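Long-range contacts in MNMC2 (Aquifex aeolicus, PDB 3VYW), which methylates a wobble uridine of tRNA with S-adenosylmethionine as cofactor, working without the oxidase domain usually fused to such enzymes: residues 103-108 with 152-157; 128-133 with 167-172; 196-201 with 294-299. One frame throughout, in Å; residues are numbered along the deposited sequence.

Contact 1. Residues 103-108 with 152-157; sequences VGFGLG and EFLLER. With SAM (S-adenosylmethionine), chain E.
Helix 148-157 meets the glycine-rich loop 103-108 through two leucines, while its other residues here face elsewhere. Phe-153 turns from the loop, its ring lying flat over the guanidinium of Arg-157. Leu-154 points at the loop: with CG anti to the backbone N (chi1 178°), its CD2 packs 3.5 Å from Gly-108 O and 4.3 Å from Phe-105 CE1. Gly-108, at the N-cap position of the next helix, has no side chain, which lets this methyl come in close. Its CA sits over one face of the Phe-105 ring, toward the rim. One residue on, Leu-155 has its CG beside the backbone N and anti to the carbonyl carbon (chi1 -67°), so that CD2 swings back to the loop and reaches the edge of the same ring, 4.4 Å from Phe-105 CZ. That methyl also lies 4.2 Å from Leu-107 O. Further along, Arg-157 folds back on its own helix: NH1 donates to a lone pair of Phe-153 O at 2.7 Å and also makes a salt bridge with Glu-156 OE1. On its far side the loop faces the cofactor. It is the glycine-rich loop after the first strand of a Rossmann-like methyltransferase, with a type II' turn from Phe-105 to Gly-108 closed by the bond from Gly-108 N to Phe-105 O. Gly-104 O accepts the SAM amino group N at 2.8 Å, and Leu-107 N donates to the carboxylate atom O of SAM at 3.0 Å. The Phe-105 ring also touches Leu-111 of helix 109-121 and Val-170 of strand 166-172; Leu-154 in turn rests on Leu-111 and on Leu-168, so helix 148-157 packs against both elements.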
loop_
_atom_site.group_PDB
_atom_site.type_symbol
_atom_site.label_atom_id
_atom_site.label_comp_id
_atom_site.label_asym_id
_atom_site.label_seq_id
_atom_site.Cartn_x
_atom_site.Cartn_y
_atom_site.Cartn_z
ATOM N N VAL A 103 -0.692 6.473 -0.549
ATOM C CA VAL A 103 -1.603 5.603 0.148
ATOM C C VAL A 103 -1.003 5.141 1.459
ATOM O O VAL A 103 -0.207 4.271 1.484
ATOM C CB VAL A 103 -1.893 4.381 -0.713
ATOM C CG1 VAL A 103 -2.636 3.355 0.054
ATOM C CG2 VAL A 103 -2.653 4.734 -1.944
ATOM N N GLY A 104 -1.402 5.765 2.547
ATOM C CA GLY A 104 -0.871 5.505 3.864
ATOM C C GLY A 104 0.227 6.440 4.271
ATOM O O GLY A 104 1.346 6.224 3.965
ATOM N N PHE A 105 -0.091 7.483 4.994
ATOM C CA PHE A 105 0.918 8.442 5.326
ATOM C C PHE A 105 2.030 7.852 6.153
ATOM O O PHE A 105 3.168 8.148 5.948
ATOM C CB PHE A 105 0.328 9.621 6.054
ATOM C CG PHE A 105 1.339 10.606 6.461
ATOM C CD1 PHE A 105 1.830 11.484 5.566
ATOM C CD2 PHE A 105 1.845 10.592 7.712
ATOM C CE1 PHE A 105 2.783 12.368 5.918
ATOM C CE2 PHE A 105 2.801 11.471 8.074
ATOM C CZ PHE A 105 3.263 12.366 7.175
ATOM N N GLY A 106 1.674 7.011 7.098
ATOM C CA GLY A 106 2.627 6.362 7.952
ATOM C C GLY A 106 3.464 7.294 8.771
ATOM O O GLY A 106 2.957 8.104 9.462
ATOM N N LEU A 107 4.764 7.148 8.723
ATOM C CA LEU A 107 5.637 8.052 9.409
ATOM C C LEU A 107 6.098 9.139 8.498
ATOM O O LEU A 107 6.816 9.994 8.890
ATOM C CB LEU A 107 6.809 7.320 9.980
ATOM C CG LEU A 107 6.485 5.961 10.518
ATOM C CD1 LEU A 107 7.764 5.319 10.940
ATOM C CD2 LEU A 107 5.590 6.103 11.705
ATOM N N GLY A 108 5.635 9.096 7.274
ATOM C CA GLY A 108 5.968 10.090 6.303
ATOM C C GLY A 108 7.266 9.910 5.583
ATOM O O GLY A 108 7.726 10.812 4.979
ATOM N N GLU A 152 11.463 16.513 9.240
ATOM C CA GLU A 152 10.914 17.435 10.194
ATOM C C GLU A 152 10.140 18.506 9.509
ATOM O O GLU A 152 9.150 18.951 9.986
ATOM C CB GLU A 152 11.991 18.020 11.085
ATOM C CG GLU A 152 12.507 17.028 12.103
ATOM C CD GLU A 152 13.476 17.620 13.074
ATOM O OE1 GLU A 152 14.556 17.049 13.274
ATOM O OE2 GLU A 152 13.132 18.647 13.653
ATOM N N PHE A 153 10.610 18.912 8.361
ATOM C CA PHE A 153 9.930 19.888 7.574
ATOM C C PHE A 153 8.570 19.424 7.123
ATOM O O PHE A 153 7.643 20.172 7.153
ATOM C CB PHE A 153 10.828 20.230 6.409
ATOM C CG PHE A 153 10.180 20.982 5.307
ATOM C CD1 PHE A 153 10.399 22.304 5.169
ATOM C CD2 PHE A 153 9.432 20.349 4.364
ATOM C CE1 PHE A 153 9.847 22.996 4.141
ATOM C CE2 PHE A 153 8.865 21.030 3.344
ATOM C CZ PHE A 153 9.082 22.354 3.223
ATOM N N LEU A 154 8.462 18.188 6.677
ATOM C CA LEU A 154 7.197 17.603 6.325
ATOM C C LEU A 154 6.267 17.448 7.488
ATOM O O LEU A 154 5.114 17.668 7.388
ATOM C CB LEU A 154 7.408 16.256 5.674
ATOM C CG LEU A 154 6.170 15.479 5.282
ATOM C CD1 LEU A 154 5.487 16.157 4.140
ATOM C CD2 LEU A 154 6.550 14.094 4.873
ATOM N N LEU A 155 6.788 17.030 8.605
ATOM C CA LEU A 155 5.972 16.821 9.763
ATOM C C LEU A 155 5.347 18.095 10.281
ATOM O O LEU A 155 4.251 18.087 10.741
ATOM C CB LEU A 155 6.730 16.061 10.834
ATOM C CG LEU A 155 7.075 14.630 10.472
ATOM C CD1 LEU A 155 8.080 14.087 11.429
ATOM C CD2 LEU A 155 5.838 13.790 10.480
ATOM N N GLU A 156 6.064 19.189 10.169
ATOM C CA GLU A 156 5.617 20.472 10.603
ATOM C C GLU A 156 4.390 20.844 9.838
ATOM O O GLU A 156 3.530 21.482 10.350
ATOM C CB GLU A 156 6.694 21.517 10.370
ATOM C CG GLU A 156 7.666 21.674 11.509
ATOM C CD GLU A 156 9.000 22.256 11.111
ATOM O OE1 GLU A 156 9.111 22.806 10.027
ATOM O OE2 GLU A 156 9.934 22.183 11.910
ATOM N N ARG A 157 4.335 20.457 8.588
ATOM C CA ARG A 157 3.267 20.826 7.703
ATOM C C ARG A 157 2.070 19.912 7.688
ATOM O O ARG A 157 1.109 20.202 7.076
ATOM C CB ARG A 157 3.820 20.952 6.311
ATOM C CG ARG A 157 4.592 22.218 6.122
ATOM C CD ARG A 157 5.853 22.068 5.340
ATOM N NE ARG A 157 6.565 23.319 5.313
ATOM C CZ ARG A 157 7.484 23.651 6.182
ATOM N NH1 ARG A 157 7.790 22.829 7.132
ATOM N NH2 ARG A 157 8.089 24.793 6.105
HETATM N N SAM E . 3.923 5.030 4.099
HETATM C CA SAM E . 4.340 5.046 5.451
HETATM C C SAM E . 5.689 5.651 5.406
HETATM O O SAM E . 6.284 6.004 6.394
HETATM O OXT SAM E . 6.182 5.837 4.334
HETATM C CB SAM E . 4.186 3.620 5.930
HETATM C CG SAM E . 2.696 3.406 6.221
HETATM S SD SAM E . 2.223 1.922 6.740
HETATM C CE SAM E . 2.877 0.798 5.759
HETATM C "C5'" SAM E . 0.581 1.731 6.606
HETATM C "C4'" SAM E . -0.283 2.963 6.904
HETATM O "O4'" SAM E . -1.548 2.812 6.290
HETATM C "C3'" SAM E . -0.594 3.174 8.370
HETATM O "O3'" SAM E . -0.505 4.547 8.683
HETATM C "C2'" SAM E . -2.031 2.756 8.506
HETATM O "O2'" SAM E . -2.655 3.460 9.544
HETATM C "C1'" SAM E . -2.592 3.146 7.180
HETATM N N9 SAM E . -3.881 2.507 6.836
HETATM C C8 SAM E . -4.207 1.239 6.926
HETATM N N7 SAM E . -5.439 1.014 6.514
HETATM C C5 SAM E . -5.940 2.155 6.148
HETATM C C6 SAM E . -7.210 2.623 5.609
HETATM N N6 SAM E . -8.223 1.807 5.378
HETATM N N1 SAM E . -7.331 3.894 5.357
HETATM C C2 SAM E . -6.357 4.730 5.560
HETATM N N3 SAM E . -5.207 4.378 6.050
HETATM C C4 SAM E . -4.925 3.131 6.365
#

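Contact 2. Residues 128-133 with 167-172; sequences EIISFE and SLKVLL. With SAM (S-adenosylmethionine), chain E.
Glu-133 meets the SAM ribose near the C-terminal end of strand 126-133: O2' of SAM donates to Glu-133 OE1 at 2.8 Å. CG stands anti to the backbone N (chi1 -175°) and the chain then bends at chi2 (39°), carrying the carboxylate away from strand 167-172 to the sugar. Two backbone donors hold it there, Glu-135 N on OE1 and Gly-106 N on OE2. Behind it, Glu-133 N bonds to Leu-171 O at 3.1 Å from well above the carbonyl plane. An acidic residue that grips the ribose from near the C-terminal end of the second strand is a hallmark of Rossmann-fold methyltransferases, and here the strand runs parallel to 167-172. Four shorter bonds continue the pairing back along it, among them Ser-131 N to Lys-169 O and Leu-171 N to Ser-131 O, both 2.8 Å. On one face of the sheet, Ser-131 CB touches Val-170 CG2 at 3.9 Å and Glu-133 CB touches CG1 of the same valine; Ser-131 OG is hydrogen-bonded to Asp-102 OD2. On the other, Leu-171 CD1 lies alongside Phe-132 CE2 at 4.2 Å, and both side chains pack on Arg-178 of helix 175-178.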
loop_
_atom_site.group_PDB
_atom_site.type_symbol
_atom_site.label_atom_id
_atom_site.label_comp_id
_atom_site.label_asym_id
_atom_site.label_seq_id
_atom_site.Cartn_x
_atom_site.Cartn_y
_atom_site.Cartn_z
ATOM N N GLU A 128 2.692 18.421 -5.455
ATOM C CA GLU A 128 1.376 18.190 -4.901
ATOM C C GLU A 128 1.231 16.799 -4.306
ATOM O O GLU A 128 1.300 15.830 -4.991
ATOM C CB GLU A 128 0.326 18.342 -5.975
ATOM C CG GLU A 128 0.104 19.733 -6.474
ATOM C CD GLU A 128 -1.092 19.818 -7.387
ATOM O OE1 GLU A 128 -0.931 20.181 -8.559
ATOM O OE2 GLU A 128 -2.201 19.524 -6.933
ATOM N N ILE A 129 1.001 16.733 -3.013
ATOM C CA ILE A 129 0.779 15.484 -2.345
ATOM C C ILE A 129 -0.578 15.384 -1.691
ATOM O O ILE A 129 -0.964 16.224 -0.944
ATOM C CB ILE A 129 1.817 15.262 -1.252
ATOM C CG1 ILE A 129 3.197 15.329 -1.838
ATOM C CG2 ILE A 129 1.623 13.927 -0.597
ATOM C CD1 ILE A 129 4.261 15.458 -0.798
ATOM N N ILE A 130 -1.277 14.304 -1.978
ATOM C CA ILE A 130 -2.447 13.894 -1.248
ATOM C C ILE A 130 -2.207 12.554 -0.602
ATOM O O ILE A 130 -1.852 11.614 -1.233
ATOM C CB ILE A 130 -3.637 13.770 -2.176
ATOM C CG1 ILE A 130 -3.926 15.116 -2.793
ATOM C CG2 ILE A 130 -4.828 13.238 -1.429
ATOM C CD1 ILE A 130 -5.130 15.134 -3.677
ATOM N N SER A 131 -2.440 12.481 0.685
ATOM C CA SER A 131 -2.203 11.268 1.414
ATOM C C SER A 131 -3.396 10.824 2.196
ATOM O O SER A 131 -4.285 11.567 2.407
ATOM C CB SER A 131 -1.027 11.428 2.317
ATOM O OG SER A 131 -0.664 10.173 2.765
ATOM N N PHE A 132 -3.430 9.572 2.577
ATOM C CA PHE A 132 -4.567 8.996 3.231
ATOM C C PHE A 132 -4.063 8.389 4.487
ATOM O O PHE A 132 -3.096 7.732 4.477
ATOM C CB PHE A 132 -5.169 7.915 2.348
ATOM C CG PHE A 132 -5.761 8.433 1.081
ATOM C CD1 PHE A 132 -5.090 8.326 -0.102
ATOM C CD2 PHE A 132 -6.978 9.038 1.084
ATOM C CE1 PHE A 132 -5.623 8.829 -1.256
ATOM C CE2 PHE A 132 -7.521 9.528 -0.066
ATOM C CZ PHE A 132 -6.842 9.430 -1.236
ATOM N N GLU A 133 -4.671 8.670 5.604
ATOM C CA GLU A 133 -4.222 8.072 6.826
ATOM C C GLU A 133 -5.361 7.947 7.783
ATOM O O GLU A 133 -5.895 8.923 8.183
ATOM C CB GLU A 133 -3.139 8.943 7.426
ATOM C CG GLU A 133 -2.463 8.407 8.656
ATOM C CD GLU A 133 -2.203 6.926 8.648
ATOM O OE1 GLU A 133 -2.763 6.224 9.458
ATOM O OE2 GLU A 133 -1.395 6.460 7.878
ATOM N N SER A 167 2.226 21.462 -1.963
ATOM C CA SER A 167 0.861 21.329 -1.532
ATOM C C SER A 167 0.671 20.002 -0.823
ATOM O O SER A 167 1.024 18.996 -1.338
ATOM C CB SER A 167 -0.051 21.410 -2.713
ATOM O OG SER A 167 -1.341 21.688 -2.268
ATOM N N LEU A 168 0.149 20.017 0.384
ATOM C CA LEU A 168 -0.009 18.810 1.161
ATOM C C LEU A 168 -1.410 18.644 1.695
ATOM O O LEU A 168 -1.919 19.510 2.318
ATOM C CB LEU A 168 0.955 18.879 2.334
ATOM C CG LEU A 168 1.766 17.692 2.799
ATOM C CD1 LEU A 168 2.320 17.997 4.165
ATOM C CD2 LEU A 168 0.951 16.437 2.845
ATOM N N LYS A 169 -2.059 17.537 1.435
ATOM C CA LYS A 169 -3.218 17.198 2.214
ATOM C C LYS A 169 -3.185 15.770 2.618
ATOM O O LYS A 169 -3.160 14.921 1.792
ATOM C CB LYS A 169 -4.506 17.461 1.468
ATOM C CG LYS A 169 -4.364 18.320 0.249
ATOM C CD LYS A 169 -5.526 19.280 0.096
ATOM C CE LYS A 169 -6.208 19.106 -1.243
ATOM N NZ LYS A 169 -5.278 19.260 -2.384
ATOM N N VAL A 170 -3.246 15.502 3.891
ATOM C CA VAL A 170 -3.356 14.164 4.345
ATOM C C VAL A 170 -4.752 14.085 4.843
ATOM O O VAL A 170 -5.111 14.815 5.697
ATOM C CB VAL A 170 -2.412 13.929 5.498
ATOM C CG1 VAL A 170 -2.558 12.533 6.020
ATOM C CG2 VAL A 170 -1.005 14.168 5.066
ATOM N N LEU A 171 -5.565 13.219 4.283
ATOM C CA LEU A 171 -6.934 13.143 4.692
ATOM C C LEU A 171 -7.093 11.990 5.614
ATOM O O LEU A 171 -6.859 10.867 5.263
ATOM C CB LEU A 171 -7.821 12.942 3.494
ATOM C CG LEU A 171 -7.532 13.840 2.314
ATOM C CD1 LEU A 171 -8.329 13.447 1.103
ATOM C CD2 LEU A 171 -7.763 15.283 2.657
ATOM N N LEU A 172 -7.470 12.316 6.827
ATOM C CA LEU A 172 -7.734 11.363 7.853
ATOM C C LEU A 172 -9.025 10.655 7.636
ATOM O O LEU A 172 -9.906 11.166 7.019
ATOM C CB LEU A 172 -7.726 12.059 9.187
ATOM C CG LEU A 172 -6.702 13.161 9.176
ATOM C CD1 LEU A 172 -6.400 13.590 10.585
ATOM C CD2 LEU A 172 -5.453 12.663 8.504
HETATM N N SAM E . 3.923 5.030 4.099
HETATM C CA SAM E . 4.340 5.046 5.451
HETATM C C SAM E . 5.689 5.651 5.406
HETATM O O SAM E . 6.284 6.004 6.394
HETATM O OXT SAM E . 6.182 5.837 4.334
HETATM C CB SAM E . 4.186 3.620 5.930
HETATM C CG SAM E . 2.696 3.406 6.221
HETATM S SD SAM E . 2.223 1.922 6.740
HETATM C CE SAM E . 2.877 0.798 5.759
HETATM C "C5'" SAM E . 0.581 1.731 6.606
HETATM C "C4'" SAM E . -0.283 2.963 6.904
HETATM O "O4'" SAM E . -1.548 2.812 6.290
HETATM C "C3'" SAM E . -0.594 3.174 8.370
HETATM O "O3'" SAM E . -0.505 4.547 8.683
HETATM C "C2'" SAM E . -2.031 2.756 8.506
HETATM O "O2'" SAM E . -2.655 3.460 9.544
HETATM C "C1'" SAM E . -2.592 3.146 7.180
HETATM N N9 SAM E . -3.881 2.507 6.836
HETATM C C8 SAM E . -4.207 1.239 6.926
HETATM N N7 SAM E . -5.439 1.014 6.514
HETATM C C5 SAM E . -5.940 2.155 6.148
HETATM C C6 SAM E . -7.210 2.623 5.609
HETATM N N6 SAM E . -8.223 1.807 5.378
HETATM N N1 SAM E . -7.331 3.894 5.357
HETATM C C2 SAM E . -6.357 4.730 5.560
HETATM N N3 SAM E . -5.207 4.378 6.050
HETATM C C4 SAM E . -4.925 3.131 6.365
#

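Contact 3. Residues 196-201 with 294-299; sequences SPYKNP and EILIDY. With SAM (S-adenosylmethionine), chain E.
Asn-200 ND2 makes two hydrogen bonds, donating to the adenine N7 of SAM at 3.3 Å in a nearly straight line (164°) and bonding also to Glu-202 OE1. The other branch of the amide, OD1, is hydrogen-bonded to Phe-195 N, so both ends of the flat group are fixed and its rotation is set. In this Rossmann-like methyltransferase the residue sits in the loop that follows strand 187-192, and Asn-200 N closes a helical turn onto Ser-196 O at 2.7 Å. Asn-200 itself makes no contact with residues 294-299; Pro-201 and Tyr-198 do. Pro-201 lays its CB against Ile-295 CG2 at 3.7 Å, with its CG beside Leu-296 CB. Leu-296, its CG anti to the backbone N (chi1 178°), crosses Tyr-198 at about a right angle and touches it with both methyls: CD2 lies 3.8 Å from Tyr-198 O, and CD1 meets ring atom CD2 obliquely. One turn further along the helix, the Tyr-299 ring reaches the phenol of Tyr-198 obliquely, the planes at 49° to one another. The hydroxyl of Tyr-299 bonds to Phe-279 O. Phe-34 of helix 24-37 touches Leu-296, and Phe-37 of the same helix meets the Tyr-198 ring, so loop 196-201 packs against helices 24-37 and 292-303. The rings of the two tyrosines come closest at Tyr-198 CE2 and Tyr-299 CE2, 3.7 Å apart.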
loop_
_atom_site.group_PDB
_atom_site.type_symbol
_atom_site.label_atom_id
_atom_site.label_comp_id
_atom_site.label_asym_id
_atom_site.label_seq_id
_atom_site.Cartn_x
_atom_site.Cartn_y
_atom_site.Cartn_z
ATOM N N SER A 196 0.448 -5.272 4.626
ATOM C CA SER A 196 0.441 -6.313 3.646
ATOM C C SER A 196 -0.973 -6.756 3.350
ATOM O O SER A 196 -1.834 -6.570 4.142
ATOM C CB SER A 196 1.350 -7.424 4.113
ATOM O OG SER A 196 0.717 -8.643 4.077
ATOM N N PRO A 197 -1.225 -7.285 2.175
ATOM C CA PRO A 197 -2.589 -7.445 1.716
ATOM C C PRO A 197 -3.471 -8.349 2.540
ATOM O O PRO A 197 -4.612 -8.081 2.653
ATOM C CB PRO A 197 -2.403 -7.974 0.307
ATOM C CG PRO A 197 -1.133 -7.392 -0.123
ATOM C CD PRO A 197 -0.354 -6.949 1.061
ATOM N N TYR A 198 -2.945 -9.431 3.054
ATOM C CA TYR A 198 -3.698 -10.265 3.943
ATOM C C TYR A 198 -4.026 -9.525 5.210
ATOM O O TYR A 198 -5.093 -9.639 5.739
ATOM C CB TYR A 198 -2.952 -11.540 4.234
ATOM C CG TYR A 198 -2.806 -12.440 3.060
ATOM C CD1 TYR A 198 -1.838 -13.391 3.030
ATOM C CD2 TYR A 198 -3.618 -12.332 1.980
ATOM C CE1 TYR A 198 -1.687 -14.220 1.960
ATOM C CE2 TYR A 198 -3.476 -13.166 0.910
ATOM C CZ TYR A 198 -2.503 -14.107 0.918
ATOM O OH TYR A 198 -2.321 -14.928 -0.132
ATOM N N LYS A 199 -3.055 -8.793 5.691
ATOM C CA LYS A 199 -3.173 -7.946 6.841
ATOM C C LYS A 199 -4.084 -6.752 6.733
ATOM O O LYS A 199 -4.735 -6.418 7.674
ATOM C CB LYS A 199 -1.810 -7.468 7.252
ATOM C CG LYS A 199 -1.171 -8.316 8.287
ATOM C CD LYS A 199 -1.853 -9.635 8.313
ATOM C CE LYS A 199 -0.858 -10.747 8.369
ATOM N NZ LYS A 199 -0.358 -10.876 9.738
ATOM N N ASN A 200 -4.072 -6.099 5.583
ATOM C CA ASN A 200 -4.720 -4.830 5.348
ATOM C C ASN A 200 -5.528 -4.880 4.079
ATOM O O ASN A 200 -5.293 -4.163 3.182
ATOM C CB ASN A 200 -3.601 -3.832 5.170
ATOM C CG ASN A 200 -3.936 -2.441 5.596
ATOM O OD1 ASN A 200 -3.078 -1.631 5.693
ATOM N ND2 ASN A 200 -5.146 -2.171 5.830
ATOM N N PRO A 201 -6.516 -5.725 4.029
ATOM C CA PRO A 201 -7.193 -6.062 2.794
ATOM C C PRO A 201 -7.945 -4.962 2.045
ATOM O O PRO A 201 -7.994 -5.041 0.847
ATOM C CB PRO A 201 -8.092 -7.219 3.195
ATOM C CG PRO A 201 -7.929 -7.392 4.620
ATOM C CD PRO A 201 -6.677 -6.772 5.021
ATOM N N GLU A 294 -13.530 -9.669 6.533
ATOM C CA GLU A 294 -14.493 -10.191 5.605
ATOM C C GLU A 294 -13.977 -10.296 4.204
ATOM O O GLU A 294 -14.288 -11.190 3.504
ATOM C CB GLU A 294 -15.722 -9.300 5.629
ATOM C CG GLU A 294 -16.806 -9.778 6.562
ATOM C CD GLU A 294 -17.847 -8.738 6.843
ATOM O OE1 GLU A 294 -17.937 -7.781 6.100
ATOM O OE2 GLU A 294 -18.575 -8.877 7.807
ATOM N N ILE A 295 -13.221 -9.302 3.803
ATOM C CA ILE A 295 -12.643 -9.233 2.500
ATOM C C ILE A 295 -11.673 -10.343 2.356
ATOM O O ILE A 295 -11.578 -10.949 1.346
ATOM C CB ILE A 295 -11.938 -7.902 2.303
ATOM C CG1 ILE A 295 -12.970 -6.809 2.143
ATOM C CG2 ILE A 295 -11.050 -7.955 1.095
ATOM C CD1 ILE A 295 -12.462 -5.418 2.275
ATOM N N LEU A 296 -10.937 -10.597 3.403
ATOM C CA LEU A 296 -10.064 -11.718 3.460
ATOM C C LEU A 296 -10.791 -13.033 3.396
ATOM O O LEU A 296 -10.368 -13.907 2.714
ATOM C CB LEU A 296 -9.198 -11.642 4.714
ATOM C CG LEU A 296 -8.218 -12.776 5.015
ATOM C CD1 LEU A 296 -7.215 -12.964 3.917
ATOM C CD2 LEU A 296 -7.481 -12.555 6.290
ATOM N N ILE A 297 -11.876 -13.181 4.117
ATOM C CA ILE A 297 -12.605 -14.411 4.106
ATOM C C ILE A 297 -13.165 -14.713 2.736
ATOM O O ILE A 297 -13.076 -15.793 2.261
ATOM C CB ILE A 297 -13.737 -14.402 5.135
ATOM C CG1 ILE A 297 -13.189 -14.443 6.544
ATOM C CG2 ILE A 297 -14.639 -15.586 4.935
ATOM C CD1 ILE A 297 -14.172 -14.049 7.611
ATOM N N ASP A 298 -13.688 -13.714 2.079
ATOM C CA ASP A 298 -14.233 -13.879 0.780
ATOM C C ASP A 298 -13.200 -14.355 -0.181
ATOM O O ASP A 298 -13.498 -15.084 -1.060
ATOM C CB ASP A 298 -14.693 -12.557 0.278
ATOM C CG ASP A 298 -15.967 -12.169 0.817
ATOM O OD1 ASP A 298 -16.565 -12.975 1.506
ATOM O OD2 ASP A 298 -16.355 -11.041 0.555
ATOM N N TYR A 299 -11.992 -13.863 -0.026
ATOM C CA TYR A 299 -10.892 -14.246 -0.863
ATOM C C TYR A 299 -10.505 -15.702 -0.726
ATOM O O TYR A 299 -10.292 -16.386 -1.689
ATOM C CB TYR A 299 -9.725 -13.321 -0.567
ATOM C CG TYR A 299 -8.421 -13.654 -1.206
ATOM C CD1 TYR A 299 -8.146 -13.257 -2.471
ATOM C CD2 TYR A 299 -7.452 -14.331 -0.521
ATOM C CE1 TYR A 299 -6.948 -13.546 -3.052
ATOM C CE2 TYR A 299 -6.252 -14.632 -1.093
ATOM C CZ TYR A 299 -6.000 -14.229 -2.359
ATOM O OH TYR A 299 -4.801 -14.503 -2.912
HETATM N N SAM E . 3.923 5.030 4.099
HETATM C CA SAM E . 4.340 5.046 5.451
HETATM C C SAM E . 5.689 5.651 5.406
HETATM O O SAM E . 6.284 6.004 6.394
HETATM O OXT SAM E . 6.182 5.837 4.334
HETATM C CB SAM E . 4.186 3.620 5.930
HETATM C CG SAM E . 2.696 3.406 6.221
HETATM S SD SAM E . 2.223 1.922 6.740
HETATM C CE SAM E . 2.877 0.798 5.759
HETATM C "C5'" SAM E . 0.581 1.731 6.606
HETATM C "C4'" SAM E . -0.283 2.963 6.904
HETATM O "O4'" SAM E . -1.548 2.812 6.290
HETATM C "C3'" SAM E . -0.594 3.174 8.370
HETATM O "O3'" SAM E . -0.505 4.547 8.683
HETATM C "C2'" SAM E . -2.031 2.756 8.506
HETATM O "O2'" SAM E . -2.655 3.460 9.544
HETATM C "C1'" SAM E . -2.592 3.146 7.180
HETATM N N9 SAM E . -3.881 2.507 6.836
HETATM C C8 SAM E . -4.207 1.239 6.926
HETATM N N7 SAM E . -5.439 1.014 6.514
HETATM C C5 SAM E . -5.940 2.155 6.148
HETATM C C6 SAM E . -7.210 2.623 5.609
HETATM N N6 SAM E . -8.223 1.807 5.378
HETATM N N1 SAM E . -7.331 3.894 5.357
HETATM C C2 SAM E . -6.357 4.730 5.560
HETATM N N3 SAM E . -5.207 4.378 6.050
HETATM C C4 SAM E . -4.925 3.131 6.365
#

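Contacts 1 and 2 belong to one half of the Rossmann-like fold. Their centres are about 9 Å apart, they touch directly, and their segments alternate along the chain. Loop 103-108 leaves strand 97-103, which lies next to strand 126-133 in the eight-stranded mixed sheet, while helix 148-157 comes between the two strands of contact 2 in sequence. Contact 3 follows later in the chain, its loop leaving strand 187-192 on the other flank of strand 97-103. It lies on the opposite side of the chain's centre, about 26 Å from contact 1 and about 25 Å from contact 2 between centres. All three converge on SAM: its amino-acid end, its ribose and its adenine respectively.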